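Local structure of putative glucoamylase (4GL3) at residues Leu13-Leu18 / Ala343-Tyr348; Arg44-Ala49 / Phe372-Leu377; Ser214-Gly219 / Asp266-Tyr271. The protein is a putative glucoamylase, a hydrolase that probably cleaves glycosidic bonds in glucose-containing saccharides, although its true substrate is not established. One frame throughout, in Å; residues are numbered along the deposited sequence.

Contact 1: residues Leu13-Leu18 / Ala343-Tyr348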
ATOM      1  N   LEU A  13      22.547  16.334  -4.872  1.00 50.96           N
ATOM      2  CA  LEU A  13      21.727  15.893  -5.972  1.00 44.59           C
ATOM      3  C   LEU A  13      20.545  16.887  -6.150  1.00 47.36           C
ATOM      4  O   LEU A  13      19.997  17.424  -5.167  1.00 45.94           O
ATOM      5  CB  LEU A  13      21.217  14.454  -5.702  1.00 48.58           C
ATOM      6  CG  LEU A  13      22.248  13.315  -5.467  1.00 46.15           C
ATOM      7  CD1 LEU A  13      21.502  12.015  -5.176  1.00 49.81           C
ATOM      8  CD2 LEU A  13      23.198  13.162  -6.648  1.00 47.56           C
ATOM      9  N   SER A  14      20.152  17.151  -7.390  1.00 46.64           N
ATOM     10  CA  SER A  14      18.873  17.817  -7.636  1.00 43.49           C
ATOM     11  C   SER A  14      17.724  16.972  -7.113  1.00 42.44           C
ATOM     12  O   SER A  14      17.871  15.765  -6.803  1.00 40.46           O
ATOM     13  CB  SER A  14      18.666  18.058  -9.131  1.00 46.78           C
ATOM     14  OG  SER A  14      18.401  16.838  -9.783  1.00 45.14           O
ATOM     15  N   ASP A  15      16.551  17.575  -6.995  1.00 43.69           N
ATOM     16  CA  ASP A  15      15.421  16.797  -6.503  1.00 40.54           C
ATOM     17  C   ASP A  15      15.135  15.637  -7.449  1.00 41.31           C
ATOM     18  O   ASP A  15      14.834  14.533  -6.995  1.00 38.17           O
ATOM     19  CB  ASP A  15      14.181  17.670  -6.306  1.00 43.94           C
ATOM     20  CG  ASP A  15      14.262  18.537  -5.045  1.00 46.69           C
ATOM     21  OD1 ASP A  15      15.043  18.255  -4.117  1.00 51.22           O
ATOM     22  OD2 ASP A  15      13.506  19.507  -4.975  1.00 50.34           O
ATOM     23  N   ASP A  16      15.224  15.862  -8.760  1.00 39.77           N
ATOM     24  CA  ASP A  16      14.967  14.771  -9.717  1.00 40.75           C
ATOM     25  C   ASP A  16      15.990  13.628  -9.561  1.00 40.56           C
ATOM     26  O   ASP A  16      15.616  12.453  -9.596  1.00 37.63           O
ATOM     27  CB  ASP A  16      14.956  15.295 -11.158  1.00 44.26           C
ATOM     28  CG  ASP A  16      13.639  15.973 -11.521  1.00 50.03           C
ATOM     29  OD1 ASP A  16      12.573  15.340 -11.410  1.00 56.93           O
ATOM     30  OD2 ASP A  16      13.667  17.142 -11.927  1.00 62.73           O
ATOM     31  N   GLU A  17      17.269  13.977  -9.384  1.00 41.42           N
ATOM     32  CA  GLU A  17      18.318  12.973  -9.142  1.00 41.07           C
ATOM     33  C   GLU A  17      18.128  12.157  -7.853  1.00 38.10           C
ATOM     34  O   GLU A  17      18.321  10.931  -7.834  1.00 35.64           O
ATOM     35  CB  GLU A  17      19.694  13.646  -9.117  1.00 43.16           C
ATOM     36  CG  GLU A  17      20.119  14.119 -10.479  1.00 44.91           C
ATOM     37  CD  GLU A  17      21.364  15.006 -10.444  1.00 52.57           C
ATOM     38  OE1 GLU A  17      21.713  15.598  -9.390  1.00 49.57           O
ATOM     39  OE2 GLU A  17      21.984  15.131 -11.511  1.00 54.37           O
ATOM     40  N   LEU A  18      17.759  12.858  -6.792  1.00 38.33           N
ATOM     41  CA  LEU A  18      17.493  12.253  -5.507  1.00 37.95           C
ATOM     42  C   LEU A  18      16.318  11.301  -5.617  1.00 38.66           C
ATOM     43  O   LEU A  18      16.411  10.167  -5.140  1.00 34.53           O
ATOM     44  CB  LEU A  18      17.223  13.330  -4.441  1.00 39.07           C
ATOM     45  CG  LEU A  18      17.030  12.835  -3.003  1.00 39.57           C
ATOM     46  CD1 LEU A  18      18.257  12.021  -2.568  1.00 37.51           C
ATOM     47  CD2 LEU A  18      16.741  14.031  -2.083  1.00 39.36           C
ATOM     48  N   ALA A 343      12.267  16.156   3.934  1.00 36.01           N
ATOM     49  CA  ALA A 343      12.539  14.987   4.780  1.00 36.48           C
ATOM     50  C   ALA A 343      13.442  14.012   4.029  1.00 36.85           C
ATOM     51  O   ALA A 343      14.391  13.473   4.597  1.00 36.84           O
ATOM     52  CB  ALA A 343      11.223  14.303   5.182  1.00 29.15           C
HETATM   53  N   MSE A 344      13.159  13.817   2.741  1.00 37.39           N
HETATM   54  CA  MSE A 344      13.957  12.930   1.900  1.00 36.29           C
HETATM   55  C   MSE A 344      15.420  13.352   1.885  1.00 36.09           C
HETATM   56  O   MSE A 344      16.320  12.529   2.033  1.00 34.90           O
HETATM   57  CB  MSE A 344      13.424  12.905   0.473  1.00 34.53           C
HETATM   58  CG  MSE A 344      13.942  11.726  -0.369  1.00 35.19           C
HETATM   59 SE   MSE A 344      13.331  11.808  -2.256  0.75 33.91          SE
HETATM   60  CE  MSE A 344      11.431  11.653  -1.983  1.00 32.26           C
ATOM     61  N   ARG A 345      15.662  14.643   1.707  1.00 37.90           N
ATOM     62  CA  ARG A 345      17.016  15.132   1.598  1.00 39.79           C
ATOM     63  C   ARG A 345      17.738  15.018   2.941  1.00 39.44           C
ATOM     64  O   ARG A 345      18.939  14.725   2.972  1.00 39.60           O
ATOM     65  CB  ARG A 345      17.051  16.578   1.073  1.00 41.60           C
ATOM     66  CG  ARG A 345      18.448  17.086   0.726  1.00 42.47           C
ATOM     67  CD  ARG A 345      18.384  18.413  -0.035  1.00 45.62           C
ATOM     68  NE  ARG A 345      17.770  18.250  -1.355  1.00 45.93           N
ATOM     69  CZ  ARG A 345      18.407  17.822  -2.445  1.00 46.06           C
ATOM     70  NH1 ARG A 345      19.707  17.517  -2.396  1.00 42.52           N
ATOM     71  NH2 ARG A 345      17.738  17.703  -3.594  1.00 41.77           N
ATOM     72  N   TYR A 346      17.021  15.256   4.032  1.00 37.96           N
ATOM     73  CA  TYR A 346      17.594  15.138   5.375  1.00 39.13           C
ATOM     74  C   TYR A 346      17.975  13.666   5.663  1.00 39.94           C
ATOM     75  O   TYR A 346      19.073  13.389   6.176  1.00 39.96           O
ATOM     76  CB  TYR A 346      16.610  15.673   6.430  1.00 40.23           C
ATOM     77  CG  TYR A 346      17.074  15.441   7.866  1.00 45.53           C
ATOM     78  CD1 TYR A 346      18.088  16.215   8.435  1.00 50.15           C
ATOM     79  CD2 TYR A 346      16.503  14.440   8.639  1.00 49.55           C
ATOM     80  CE1 TYR A 346      18.498  16.000   9.743  1.00 52.79           C
ATOM     81  CE2 TYR A 346      16.914  14.213   9.934  1.00 49.19           C
ATOM     82  CZ  TYR A 346      17.907  14.978  10.468  1.00 50.26           C
ATOM     83  OH  TYR A 346      18.281  14.719  11.744  1.00 68.84           O
ATOM     84  N   PHE A 347      17.084  12.741   5.286  1.00 35.12           N
ATOM     85  CA  PHE A 347      17.312  11.331   5.516  1.00 37.09           C
ATOM     86  C   PHE A 347      18.527  10.858   4.734  1.00 38.22           C
ATOM     87  O   PHE A 347      19.297  10.047   5.233  1.00 39.20           O
ATOM     88  CB  PHE A 347      16.108  10.468   5.107  1.00 34.17           C
ATOM     89  CG  PHE A 347      14.843  10.721   5.893  1.00 34.24           C
ATOM     90  CD1 PHE A 347      14.860  11.252   7.167  1.00 33.39           C
ATOM     91  CD2 PHE A 347      13.624  10.388   5.337  1.00 32.66           C
ATOM     92  CE1 PHE A 347      13.673  11.459   7.860  1.00 35.09           C
ATOM     93  CE2 PHE A 347      12.442  10.577   6.018  1.00 33.69           C
ATOM     94  CZ  PHE A 347      12.465  11.121   7.289  1.00 33.52           C
ATOM     95  N   TYR A 348      18.682  11.356   3.509  1.00 37.93           N
ATOM     96  CA  TYR A 348      19.793  10.950   2.661  1.00 38.03           C
ATOM     97  C   TYR A 348      21.086  11.664   3.038  1.00 41.42           C
ATOM     98  O   TYR A 348      22.117  11.019   3.249  1.00 39.03           O
ATOM     99  CB  TYR A 348      19.488  11.220   1.187  1.00 39.68           C
ATOM    100  CG  TYR A 348      20.574  10.744   0.259  1.00 38.87           C
ATOM    101  CD1 TYR A 348      20.729   9.383  -0.024  1.00 40.65           C
ATOM    102  CD2 TYR A 348      21.422  11.622  -0.349  1.00 40.16           C
ATOM    103  CE1 TYR A 348      21.735   8.943  -0.858  1.00 38.32           C
ATOM    104  CE2 TYR A 348      22.419  11.183  -1.188  1.00 39.55           C
ATOM    105  CZ  TYR A 348      22.557   9.845  -1.426  1.00 38.32           C
ATOM    106  OH  TYR A 348      23.545   9.412  -2.237  1.00 41.23           O
TER
HETATM  107  O   HOH W   1      14.954  18.552  -1.290  1.00 42.55           O

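Contact 2: residues Arg44-Ala49 / Phe372-Leu377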
ATOM      1  N   ARG A  44      10.149  -9.135   4.745  1.00 22.59           N
ATOM      2  CA  ARG A  44      11.243  -8.305   5.308  1.00 25.23           C
ATOM      3  C   ARG A  44      12.612  -8.898   4.901  1.00 27.95           C
ATOM      4  O   ARG A  44      12.684 -10.054   4.488  1.00 28.94           O
ATOM      5  CB  ARG A  44      11.138  -8.205   6.848  1.00 27.26           C
ATOM      6  CG  ARG A  44      11.207  -9.567   7.550  1.00 27.25           C
ATOM      7  CD  ARG A  44      11.209  -9.499   9.076  1.00 30.29           C
ATOM      8  NE  ARG A  44      10.181  -8.618   9.632  1.00 29.51           N
ATOM      9  CZ  ARG A  44      10.392  -7.435  10.232  1.00 30.71           C
ATOM     10  NH1 ARG A  44      11.619  -6.898  10.351  1.00 29.53           N
ATOM     11  NH2 ARG A  44       9.345  -6.766  10.705  1.00 27.55           N
ATOM     12  N   SER A  45      13.677  -8.101   5.020  1.00 26.08           N
ATOM     13  CA  SER A  45      15.004  -8.513   4.686  1.00 26.93           C
ATOM     14  C   SER A  45      15.639  -9.336   5.802  1.00 29.76           C
ATOM     15  O   SER A  45      16.674  -9.925   5.581  1.00 31.34           O
ATOM     16  CB  SER A  45      15.874  -7.266   4.432  1.00 30.73           C
ATOM     17  OG  SER A  45      15.889  -6.404   5.582  1.00 27.01           O
ATOM     18  N   ASN A  46      15.087  -9.350   7.008  1.00 30.63           N
ATOM     19  CA  ASN A  46      15.744 -10.076   8.115  1.00 29.59           C
ATOM     20  C   ASN A  46      14.768 -11.086   8.777  1.00 32.71           C
ATOM     21  O   ASN A  46      14.704 -11.199   9.989  1.00 40.07           O
ATOM     22  CB  ASN A  46      16.355  -9.084   9.127  1.00 30.88           C
ATOM     23  CG  ASN A  46      15.306  -8.197   9.808  1.00 30.82           C
ATOM     24  OD1 ASN A  46      14.181  -8.025   9.305  1.00 30.32           O
ATOM     25  ND2 ASN A  46      15.692  -7.589  10.953  1.00 33.83           N
ATOM     26  N   GLY A  47      14.017 -11.824   7.950  1.00 35.81           N
ATOM     27  CA  GLY A  47      13.004 -12.807   8.410  1.00 37.47           C
ATOM     28  C   GLY A  47      13.279 -14.204   7.850  1.00 36.28           C
ATOM     29  O   GLY A  47      14.441 -14.595   7.626  1.00 34.22           O
ATOM     30  N   GLY A  48      12.235 -14.977   7.590  1.00 44.10           N
ATOM     31  CA  GLY A  48      12.416 -16.251   6.839  1.00 57.91           C
ATOM     32  C   GLY A  48      13.342 -16.143   5.606  1.00 61.61           C
ATOM     33  O   GLY A  48      13.672 -15.053   5.109  1.00 58.19           O
ATOM     34  N   ALA A  49      13.808 -17.276   5.118  1.00 42.69           N
ATOM     35  CA  ALA A  49      14.194 -17.367   3.714  1.00 39.00           C
ATOM     36  C   ALA A  49      12.934 -17.679   2.860  1.00 34.70           C
ATOM     37  O   ALA A  49      12.946 -17.536   1.660  1.00 35.40           O
ATOM     38  CB  ALA A  49      15.263 -18.440   3.542  1.00 43.08           C
ATOM     39  N   PHE A 372      18.869   2.688  14.665  1.00 38.80           N
ATOM     40  CA  PHE A 372      18.474   2.633  13.262  1.00 35.70           C
ATOM     41  C   PHE A 372      18.124   1.173  12.949  1.00 37.13           C
ATOM     42  O   PHE A 372      18.897   0.270  13.268  1.00 38.96           O
ATOM     43  CB  PHE A 372      19.633   3.123  12.391  1.00 39.72           C
ATOM     44  CG  PHE A 372      19.908   4.600  12.545  1.00 37.66           C
ATOM     45  CD1 PHE A 372      20.615   5.067  13.616  1.00 42.53           C
ATOM     46  CD2 PHE A 372      19.388   5.515  11.631  1.00 36.85           C
ATOM     47  CE1 PHE A 372      20.823   6.427  13.779  1.00 43.87           C
ATOM     48  CE2 PHE A 372      19.571   6.876  11.789  1.00 35.90           C
ATOM     49  CZ  PHE A 372      20.291   7.327  12.863  1.00 38.29           C
ATOM     50  N   ALA A 373      16.943   0.967  12.376  1.00 33.19           N
ATOM     51  CA  ALA A 373      16.447  -0.345  12.014  1.00 34.37           C
ATOM     52  C   ALA A 373      17.505  -1.079  11.162  1.00 37.93           C
ATOM     53  O   ALA A 373      18.125  -0.471  10.295  1.00 35.92           O
ATOM     54  CB  ALA A 373      15.172  -0.205  11.228  1.00 27.14           C
ATOM     55  N   PRO A 374      17.677  -2.384  11.385  1.00 34.74           N
ATOM     56  CA  PRO A 374      18.519  -3.122  10.488  1.00 38.16           C
ATOM     57  C   PRO A 374      17.726  -3.634   9.273  1.00 35.87           C
ATOM     58  O   PRO A 374      18.293  -4.286   8.430  1.00 35.49           O
ATOM     59  CB  PRO A 374      18.984  -4.309  11.363  1.00 37.10           C
ATOM     60  CG  PRO A 374      17.772  -4.608  12.188  1.00 37.71           C
ATOM     61  CD  PRO A 374      17.153  -3.249  12.474  1.00 38.37           C
ATOM     62  N   SER A 375      16.437  -3.344   9.170  1.00 30.25           N
ATOM     63  CA  SER A 375      15.577  -4.043   8.273  1.00 31.36           C
ATOM     64  C   SER A 375      15.049  -3.148   7.150  1.00 28.57           C
ATOM     65  O   SER A 375      15.070  -1.916   7.216  1.00 31.30           O
ATOM     66  CB  SER A 375      14.350  -4.533   9.067  1.00 30.64           C
ATOM     67  OG  SER A 375      13.817  -3.424   9.757  1.00 31.64           O
ATOM     68  N   TYR A 376      14.556  -3.826   6.140  1.00 28.02           N
ATOM     69  CA  TYR A 376      13.653  -3.291   5.123  1.00 27.99           C
ATOM     70  C   TYR A 376      12.405  -4.183   5.062  1.00 28.77           C
ATOM     71  O   TYR A 376      12.516  -5.422   5.144  1.00 27.39           O
ATOM     72  CB  TYR A 376      14.317  -3.357   3.747  1.00 28.65           C
ATOM     73  CG  TYR A 376      15.632  -2.685   3.659  1.00 29.00           C
ATOM     74  CD1 TYR A 376      16.791  -3.344   3.980  1.00 30.44           C
ATOM     75  CD2 TYR A 376      15.709  -1.340   3.275  1.00 32.08           C
ATOM     76  CE1 TYR A 376      18.026  -2.696   3.887  1.00 33.13           C
ATOM     77  CE2 TYR A 376      16.913  -0.688   3.201  1.00 34.37           C
ATOM     78  CZ  TYR A 376      18.067  -1.363   3.508  1.00 40.27           C
ATOM     79  OH  TYR A 376      19.273  -0.688   3.425  1.00 46.42           O
ATOM     80  N   LEU A 377      11.244  -3.568   4.895  1.00 26.02           N
ATOM     81  CA  LEU A 377       9.960  -4.265   4.794  1.00 30.58           C
ATOM     82  C   LEU A 377       9.306  -3.964   3.452  1.00 27.21           C
ATOM     83  O   LEU A 377       9.247  -2.802   3.027  1.00 26.20           O
ATOM     84  CB  LEU A 377       9.024  -3.811   5.919  1.00 30.70           C
ATOM     85  CG  LEU A 377       9.144  -4.467   7.293  1.00 32.79           C
ATOM     86  CD1 LEU A 377      10.555  -4.383   7.843  1.00 29.94           C
ATOM     87  CD2 LEU A 377       8.133  -3.811   8.274  1.00 29.27           C
TER
HETATM   88  O   HOH W   2      18.118  -6.447   6.790  1.00 40.42           O

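Contact 3: residues Ser214-Gly219 / Asp266-Tyr271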
ATOM      1  N   SER A 214     -25.212  -1.034  -0.234  1.00 25.21           N
ATOM      2  CA  SER A 214     -25.450  -0.900   1.192  1.00 26.84           C
ATOM      3  C   SER A 214     -24.289  -1.496   2.056  1.00 29.52           C
ATOM      4  O   SER A 214     -24.099  -1.091   3.221  1.00 26.53           O
ATOM      5  CB  SER A 214     -26.794  -1.551   1.541  1.00 25.77           C
ATOM      6  OG  SER A 214     -26.656  -2.970   1.299  1.00 27.15           O
ATOM      7  N   VAL A 215     -23.501  -2.405   1.484  1.00 25.33           N
ATOM      8  CA  VAL A 215     -22.326  -2.961   2.143  1.00 23.47           C
ATOM      9  C   VAL A 215     -21.316  -1.829   2.390  1.00 25.78           C
ATOM     10  O   VAL A 215     -20.691  -1.762   3.467  1.00 22.86           O
ATOM     11  CB  VAL A 215     -21.726  -4.152   1.330  1.00 24.53           C
ATOM     12  CG1 VAL A 215     -20.331  -4.598   1.800  1.00 18.90           C
ATOM     13  CG2 VAL A 215     -22.695  -5.351   1.288  1.00 19.76           C
ATOM     14  N   TYR A 216     -21.152  -0.952   1.406  1.00 22.96           N
ATOM     15  CA  TYR A 216     -20.266   0.198   1.560  1.00 26.01           C
ATOM     16  C   TYR A 216     -20.866   1.222   2.549  1.00 26.03           C
ATOM     17  O   TYR A 216     -20.222   1.625   3.515  1.00 23.28           O
ATOM     18  CB  TYR A 216     -20.042   0.887   0.205  1.00 27.16           C
ATOM     19  CG  TYR A 216     -19.102   2.058   0.200  1.00 25.50           C
ATOM     20  CD1 TYR A 216     -17.782   1.897   0.522  1.00 25.29           C
ATOM     21  CD2 TYR A 216     -19.536   3.318  -0.165  1.00 29.76           C
ATOM     22  CE1 TYR A 216     -16.909   2.946   0.479  1.00 26.01           C
ATOM     23  CE2 TYR A 216     -18.679   4.382  -0.190  1.00 27.91           C
ATOM     24  CZ  TYR A 216     -17.359   4.194   0.130  1.00 28.43           C
ATOM     25  OH  TYR A 216     -16.480   5.265   0.099  1.00 26.56           O
ATOM     26  N   HIS A 217     -22.094   1.653   2.289  1.00 25.41           N
ATOM     27  CA  HIS A 217     -22.677   2.754   3.062  1.00 31.98           C
ATOM     28  C   HIS A 217     -22.964   2.412   4.534  1.00 34.73           C
ATOM     29  O   HIS A 217     -22.768   3.255   5.401  1.00 32.02           O
ATOM     30  CB  HIS A 217     -23.927   3.308   2.354  1.00 31.32           C
ATOM     31  CG  HIS A 217     -23.605   3.908   1.025  1.00 35.55           C
ATOM     32  ND1 HIS A 217     -22.849   5.063   0.898  1.00 30.41           N
ATOM     33  CD2 HIS A 217     -23.889   3.501  -0.234  1.00 36.26           C
ATOM     34  CE1 HIS A 217     -22.715   5.347  -0.387  1.00 34.59           C
ATOM     35  NE2 HIS A 217     -23.340   4.422  -1.095  1.00 36.29           N
ATOM     36  N   LYS A 218     -23.377   1.175   4.822  1.00 27.73           N
ATOM     37  CA  LYS A 218     -23.617   0.744   6.220  1.00 30.36           C
ATOM     38  C   LYS A 218     -22.441   0.074   6.908  1.00 26.76           C
ATOM     39  O   LYS A 218     -22.308   0.159   8.102  1.00 29.77           O
ATOM     40  CB  LYS A 218     -24.793  -0.219   6.275  1.00 27.51           C
ATOM     41  CG  LYS A 218     -26.090   0.430   5.877  1.00 31.61           C
ATOM     42  CD  LYS A 218     -27.196  -0.609   5.983  1.00 45.97           C
ATOM     43  CE  LYS A 218     -28.580  -0.002   5.954  1.00 51.61           C
ATOM     44  NZ  LYS A 218     -29.021   0.119   4.531  1.00 67.66           N
ATOM     45  N   GLY A 219     -21.588  -0.604   6.164  1.00 29.45           N
ATOM     46  CA  GLY A 219     -20.466  -1.280   6.758  1.00 25.19           C
ATOM     47  C   GLY A 219     -19.208  -0.423   6.843  1.00 28.80           C
ATOM     48  O   GLY A 219     -18.717  -0.133   7.920  1.00 28.98           O
ATOM     49  N   ASP A 266     -16.868  11.254  -2.641  1.00 34.37           N
ATOM     50  CA  ASP A 266     -18.122  10.485  -2.493  1.00 31.96           C
ATOM     51  C   ASP A 266     -18.988  11.312  -1.568  1.00 34.00           C
ATOM     52  O   ASP A 266     -18.667  12.491  -1.323  1.00 33.13           O
ATOM     53  CB  ASP A 266     -17.887   9.046  -2.027  1.00 32.57           C
ATOM     54  CG  ASP A 266     -17.321   8.948  -0.620  1.00 35.19           C
ATOM     55  OD1 ASP A 266     -17.172   9.996   0.054  1.00 32.99           O
ATOM     56  OD2 ASP A 266     -16.965   7.818  -0.222  1.00 37.40           O
ATOM     57  N   ARG A 267     -20.085  10.754  -1.064  1.00 33.12           N
ATOM     58  CA  ARG A 267     -20.983  11.561  -0.232  1.00 38.40           C
ATOM     59  C   ARG A 267     -20.374  11.867   1.136  1.00 32.59           C
ATOM     60  O   ARG A 267     -20.921  12.624   1.822  1.00 33.37           O
ATOM     61  CB  ARG A 267     -22.371  10.902  -0.070  1.00 39.95           C
ATOM     62  CG  ARG A 267     -22.403   9.653   0.799  1.00 40.34           C
ATOM     63  CD  ARG A 267     -23.840   9.179   1.086  1.00 47.71           C
ATOM     64  NE  ARG A 267     -24.380   8.408  -0.037  1.00 55.00           N
ATOM     65  CZ  ARG A 267     -25.340   7.467   0.045  1.00 70.92           C
ATOM     66  NH1 ARG A 267     -25.907   7.125   1.205  1.00 58.28           N
ATOM     67  NH2 ARG A 267     -25.742   6.830  -1.057  1.00 58.94           N
ATOM     68  N   TYR A 268     -19.279  11.233   1.524  1.00 29.46           N
ATOM     69  CA  TYR A 268     -18.680  11.412   2.833  1.00 32.80           C
ATOM     70  C   TYR A 268     -17.478  12.347   2.800  1.00 37.31           C
ATOM     71  O   TYR A 268     -17.283  13.065   3.739  1.00 37.59           O
ATOM     72  CB  TYR A 268     -18.225  10.058   3.410  1.00 29.56           C
ATOM     73  CG  TYR A 268     -19.356   9.041   3.391  1.00 28.27           C
ATOM     74  CD1 TYR A 268     -20.479   9.219   4.178  1.00 28.02           C
ATOM     75  CD2 TYR A 268     -19.324   7.954   2.551  1.00 28.94           C
ATOM     76  CE1 TYR A 268     -21.547   8.329   4.127  1.00 33.43           C
ATOM     77  CE2 TYR A 268     -20.375   7.057   2.509  1.00 26.63           C
ATOM     78  CZ  TYR A 268     -21.490   7.270   3.268  1.00 27.73           C
ATOM     79  OH  TYR A 268     -22.528   6.384   3.210  1.00 30.07           O
ATOM     80  N   ALA A 269     -16.649  12.322   1.767  1.00 33.31           N
ATOM     81  CA  ALA A 269     -15.454  13.160   1.793  1.00 36.61           C
ATOM     82  C   ALA A 269     -14.916  13.549   0.418  1.00 40.73           C
ATOM     83  O   ALA A 269     -15.219  12.910  -0.623  1.00 36.82           O
ATOM     84  CB  ALA A 269     -14.337  12.488   2.582  1.00 33.69           C
ATOM     85  N   ASP A 270     -14.110  14.605   0.452  1.00 35.10           N
ATOM     86  CA  ASP A 270     -13.190  14.965  -0.634  1.00 36.06           C
ATOM     87  C   ASP A 270     -11.869  14.315  -0.281  1.00 35.35           C
ATOM     88  O   ASP A 270     -11.199  14.710   0.682  1.00 30.63           O
ATOM     89  CB  ASP A 270     -13.082  16.483  -0.715  1.00 40.45           C
ATOM     90  CG  ASP A 270     -12.014  16.966  -1.679  1.00 40.42           C
ATOM     91  OD1 ASP A 270     -11.101  16.225  -2.060  1.00 45.16           O
ATOM     92  OD2 ASP A 270     -12.088  18.138  -2.032  1.00 47.20           O
ATOM     93  N   TYR A 271     -11.505  13.293  -1.041  1.00 32.44           N
ATOM     94  CA  TYR A 271     -10.376  12.452  -0.652  1.00 31.22           C
ATOM     95  C   TYR A 271      -9.044  13.138  -0.835  1.00 32.93           C
ATOM     96  O   TYR A 271      -8.092  12.826  -0.123  1.00 30.74           O
ATOM     97  CB  TYR A 271     -10.427  11.081  -1.312  1.00 31.52           C
ATOM     98  CG  TYR A 271     -11.541  10.282  -0.670  1.00 30.20           C
ATOM     99  CD1 TYR A 271     -11.353   9.657   0.552  1.00 30.97           C
ATOM    100  CD2 TYR A 271     -12.822  10.248  -1.227  1.00 30.13           C
ATOM    101  CE1 TYR A 271     -12.395   8.990   1.196  1.00 29.22           C
ATOM    102  CE2 TYR A 271     -13.861   9.565  -0.598  1.00 29.76           C
ATOM    103  CZ  TYR A 271     -13.643   8.950   0.621  1.00 26.71           C
ATOM    104  OH  TYR A 271     -14.686   8.300   1.261  1.00 34.15           O
TER
HETATM  105  O   HOH W   3     -22.940   6.031   6.325  1.00 38.29           O

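Contact 1: residues Leu13-Leu18 / Ala343-Tyr348
The carbonyl oxygen of Leu13 is gripped by both end nitrogens of Arg345: Arg345 NH1 and Arg345 NH2 each lie 2.8 Å from Leu13 O. Both bonds are bent, to about 137°, as expected when a guanidinium straddles one acceptor. The second bond of Arg345 NH2 is straighter (166°) and forms a salt bridge with Asp15 OD1 at 2.8 Å, on the anti side of OD1 but tilted out of the carboxylate plane. Water 1 accepts from Arg345 NE and donates to Asp15 OD1, closing a ring on that edge, while NH1 has a further salt bridge to Glu349. The gripped carbonyl belongs to the residue just before a capping box, in which Glu17 N donates to Ser14 OG and Ser14 N to Glu17 OE1, so Arg345 of helix 337-349 fastens the N-terminal end of helix 15-27. Beside this polar edge Leu18 packs against helix 337-349. Its CD1 makes a CH-pi contact over the face of Tyr348, 4.2 Å from the ring centroid; its CD2 lies over one face of the guanidinium, and its CG is 3.9 Å from SE of the selenomethionine Met344. Leu13 CD1 reaches Tyr348 CE2 at 4.2 Å.

Contact 2: residues Arg44-Ala49 / Phe372-Leu377
Ser45 and Tyr376 meet through two hydrogen bonds, one from each backbone. Ser45 N donates to Tyr376 O at 2.9 Å. In return Tyr376 N donates to the hydroxyl, Ser45 OG, at 3.0 Å and 160°. The serine side chain thus stands in for a backbone acceptor; chi1 of 58° sets OG between the backbone N and the carbonyl carbon, where it also lies near the plane of the Tyr376 ring, at its edge. Water 2 lies within hydrogen-bonding distance of Ser45 OG and donates to Pro374 O. Alongside, Arg44 and Leu377 form a single beta bridge with CA atoms 4.3 Å apart, and Arg44 CA makes a CA-H...O contact with Tyr376 O.

The side chains of Arg44 and Leu377 run side by side in the same direction, and Leu377 CD1 lies over one guanidinium face, 3.7 Å from Arg44 NH1. In the guanidinium plane, Arg44 NH1 donates to a lone pair of Asn46 OD1 at 3.0 Å and 169°. Asn46 OD1 in turn touches Ser375 CB at 3.5 Å. Farther out, Asp307 OD2 forms a salt bridge with Arg44 NH1 and accepts a hydrogen bond from Ser375 OG, linking both segments to one carboxylate; together Asn46 and Asp307 limit the rotation of the guanidinium. An alanine at Arg44 would probably leave Asp307 without this positive partner, free Asn46 to turn and deprive Leu377 CD1 of the guanidinium it packs on.

Apart from Phe372 at the end of strand 371-372, both segments are loop. Residues 44-49 lie between helix 15-27 and strand 51-53. The other segment runs on to Leu377, the N-cap position of helix 378-393.

Contact 3: residues Ser214-Gly219 / Asp266-Tyr271
An Asx turn at Asp266, in the loop that leads into helix 271-288, presents its carboxylate to helix 213-220. Asp266 OD1 is held inside the loop by two backbone donors, Tyr268 N from above the carboxylate plane and Ala269 N nearly in line with the C-O bond. That leaves Asp266 OD2 to face the helix, where it accepts from Tyr216 OH at 2.6 Å and from Tyr271 OH at 2.8 Å. The two phenols approach tip to tip, and ring and carboxylate planes of Tyr216 and Asp266 stand 59° apart. Tyr216 OH is also hydrogen-bonded to His197 NE2.

One residue on, His217 has a neighbour on each face. The Arg267 guanidinium stacks on one face of the imidazole, centres 3.6 Å apart and planes at 15°, while Tyr216 CD2 lies over the opposite face toward the rim. At the imidazole edge His217 ND1 and Tyr268 OH share a hydrogen bond of 2.7 Å. Arg267 CG sits over the centre of the Tyr268 ring, and water 3 donates to His217 O near Tyr268 OH.

Four hydrogen bonds to one carboxylate would be expected to favour the carboxylate form of Asp266, and the stacked guanidinium would be expected to disfavour protonation of His217.

From the N terminus, residues 13-18 start helix 15-27 and contact 1 joins them to helix 337-349, closing a loop of 324 residues. Residues 44-49, in the loop that follows helix 15-27, pair in contact 2 with 372-377, just ahead of helix 378-393. Because 44-49 falls inside the first loop and 372-377 beyond it, contacts 1 and 2 cross; their nearest atoms are about 7 Å apart. Contact 3 closes a much shorter loop of 46 residues, tying helix 213-220 to the approach to helix 271-288. It nests inside both longer loops and lies across the chain's centre from contact 2, centres about 37 Å apart.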